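Local coordinates for 5'-deoxynucleotidase (Archaeoglobus fulgidus, PDB 1YNB), which probably removes the 5'-phosphate from 2'-deoxyribonucleoside monophosphates by metal-dependent hydrolysis, acting as a homodimer, at residues I52-S57 / T153-I159. Residues are numbered along the deposited sequence; the frame is centred on the assembly and turned at random.
Sequences ILALKS and TDAAKEI
Leu53 places CG anti to its own carbonyl carbon (chi1 -70°), and its extended chi2 sends CD1 outward and turns CD2, the other branch, onto the backbone of the first turn of helix 154-166; Ile159, with CG1 likewise opposite its carbonyl carbon, extends CD1 outward to the same methyl. Leu53 CD2 rests 3.5 Å from Ala156 N, close over the peptide between Ala155 and Ala156, and touches the methyls on both sides of it, with Ala156 CB at 3.8 Å. The CD1 of Ile159 lies against Leu53 CD2 at 4.0 Å and also reaches Ile52 CG2. The small Ala155 CB, directed at helix 39-56, fits among Leu53 CD2, Lys56 CB and Ser57 OG, the last 3.5 Å away. Lys56 gives only the base of its chain, which bends at chi2 and leads its amine off. No direct hydrogen bond joins the segments; a water does. Ser57 OG donates to Leu53 O at 2.7 Å, tilted 30° from the carbonyl plane, and accepts from the water, which in turn accepts from Ala155 N at 2.8 Å. With an alanine here, the water would probably lose the acceptor of its hydrogen and the link to helix 39-56, and Leu53 O its side-chain bond. Thr153 OG1 takes the N-H of Ala156 as N-cap, at 3.1 Å, while Thr153 N bonds to Asp122 of helix 117-135, which also packs on Leu53. Ile52 and Ile159 meet Trp106 and Val11 of the second subunit, so the apolar end continues into the dimer. The short axes of 52-56 and 154-159 pass 9.1 Å apart at 112°; the first closes helix 39-56 and the second is the capped start of helix 154-166, a steeply crossed helix pair within the all-helical HD-domain fold.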
loop_
_atom_site.group_PDB
_atom_site.type_symbol
_atom_site.label_atom_id
_atom_site.label_comp_id
_atom_site.label_asym_id
_atom_site.label_seq_id
_atom_site.Cartn_x
_atom_site.Cartn_y
_atom_site.Cartn_z
ATOM N N ILE A 52 -2.225 8.007 18.248
ATOM C CA ILE A 52 -3.250 7.326 19.024
ATOM C C ILE A 52 -2.909 7.231 20.517
ATOM O O ILE A 52 -3.784 7.455 21.375
ATOM C CB ILE A 52 -3.488 5.900 18.483
ATOM C CG1 ILE A 52 -4.190 5.972 17.122
ATOM C CG2 ILE A 52 -4.391 5.107 19.444
ATOM C CD1 ILE A 52 -4.195 4.615 16.365
ATOM N N LEU A 53 -1.671 6.868 20.833
ATOM C CA LEU A 53 -1.258 6.741 22.240
ATOM C C LEU A 53 -1.428 8.058 22.993
ATOM O O LEU A 53 -1.884 8.069 24.136
ATOM C CB LEU A 53 0.201 6.298 22.360
ATOM C CG LEU A 53 0.486 4.842 21.933
ATOM C CD1 LEU A 53 1.948 4.529 22.081
ATOM C CD2 LEU A 53 -0.349 3.895 22.753
ATOM N N ALA A 54 -1.053 9.158 22.350
ATOM C CA ALA A 54 -1.174 10.467 22.992
ATOM C C ALA A 54 -2.634 10.791 23.224
ATOM O O ALA A 54 -3.015 11.152 24.326
ATOM C CB ALA A 54 -0.513 11.542 22.122
ATOM N N LEU A 55 -3.474 10.654 22.207
ATOM C CA LEU A 55 -4.872 10.972 22.395
ATOM C C LEU A 55 -5.532 10.134 23.486
ATOM O O LEU A 55 -6.242 10.671 24.366
ATOM C CB LEU A 55 -5.638 10.804 21.088
ATOM C CG LEU A 55 -5.408 11.866 20.007
ATOM C CD1 LEU A 55 -6.407 11.635 18.877
ATOM C CD2 LEU A 55 -5.597 13.280 20.590
ATOM N N LYS A 56 -5.300 8.821 23.431
ATOM C CA LYS A 56 -5.872 7.906 24.412
ATOM C C LYS A 56 -5.299 8.143 25.805
ATOM O O LYS A 56 -5.856 7.672 26.788
ATOM C CB LYS A 56 -5.621 6.447 23.986
ATOM C CG LYS A 56 -6.473 5.988 22.801
ATOM C CD LYS A 56 -7.880 5.606 23.242
ATOM C CE LYS A 56 -8.865 5.709 22.087
ATOM N NZ LYS A 56 -10.223 5.216 22.457
ATOM N N SER A 57 -4.179 8.844 25.890
ATOM C CA SER A 57 -3.562 9.144 27.176
ATOM C C SER A 57 -4.065 10.489 27.681
ATOM O O SER A 57 -3.515 11.044 28.627
ATOM C CB SER A 57 -2.044 9.209 27.052
ATOM O OG SER A 57 -1.501 7.923 26.806
ATOM N N THR A 153 3.536 3.142 28.758
ATOM C CA THR A 153 2.241 3.784 28.990
ATOM C C THR A 153 1.055 2.850 29.140
ATOM O O THR A 153 1.036 1.755 28.581
ATOM C CB THR A 153 1.899 4.820 27.892
ATOM O OG1 THR A 153 1.529 4.151 26.667
ATOM C CG2 THR A 153 3.096 5.710 27.633
ATOM N N ASP A 154 0.061 3.277 29.917
ATOM C CA ASP A 154 -1.116 2.457 30.125
ATOM C C ASP A 154 -1.889 2.298 28.822
ATOM O O ASP A 154 -2.554 1.287 28.612
ATOM C CB ASP A 154 -2.052 3.081 31.162
ATOM C CG ASP A 154 -1.524 2.948 32.598
ATOM O OD1 ASP A 154 -0.557 2.183 32.854
ATOM O OD2 ASP A 154 -2.112 3.626 33.470
ATOM N N ALA A 155 -1.844 3.323 27.972
ATOM C CA ALA A 155 -2.563 3.266 26.705
ATOM C C ALA A 155 -1.945 2.183 25.806
ATOM O O ALA A 155 -2.658 1.426 25.156
ATOM C CB ALA A 155 -2.493 4.620 26.000
ATOM N N ALA A 156 -0.620 2.140 25.772
ATOM C CA ALA A 156 0.093 1.169 24.947
ATOM C C ALA A 156 -0.179 -0.235 25.529
ATOM O O ALA A 156 -0.439 -1.181 24.792
ATOM C CB ALA A 156 1.594 1.479 24.939
ATOM N N LYS A 157 -0.141 -0.365 26.854
ATOM C CA LYS A 157 -0.390 -1.668 27.470
ATOM C C LYS A 157 -1.786 -2.196 27.155
ATOM O O LYS A 157 -1.971 -3.387 26.905
ATOM C CB LYS A 157 -0.178 -1.587 28.994
ATOM C CG LYS A 157 1.295 -1.539 29.396
ATOM C CD LYS A 157 1.439 -1.275 30.906
ATOM C CE LYS A 157 2.911 -1.136 31.311
ATOM N NZ LYS A 157 3.037 -0.694 32.750
ATOM N N GLU A 158 -2.777 -1.319 27.135
ATOM C CA GLU A 158 -4.142 -1.742 26.857
ATOM C C GLU A 158 -4.273 -2.208 25.390
ATOM O O GLU A 158 -4.859 -3.266 25.099
ATOM C CB GLU A 158 -5.099 -0.571 27.160
ATOM C CG GLU A 158 -6.602 -0.853 26.968
ATOM C CD GLU A 158 -7.538 0.203 27.635
ATOM O OE1 GLU A 158 -7.164 1.400 27.769
ATOM O OE2 GLU A 158 -8.677 -0.170 28.011
ATOM N N ILE A 159 -3.719 -1.424 24.474
ATOM C CA ILE A 159 -3.784 -1.777 23.041
ATOM C C ILE A 159 -3.045 -3.110 22.813
ATOM O O ILE A 159 -3.507 -3.973 22.088
ATOM C CB ILE A 159 -3.126 -0.668 22.188
ATOM C CG1 ILE A 159 -4.045 0.555 22.160
ATOM C CG2 ILE A 159 -2.929 -1.133 20.716
ATOM C CD1 ILE A 159 -3.409 1.711 21.425
HETATM O O HOH W 1 -1.416 5.974 28.823
#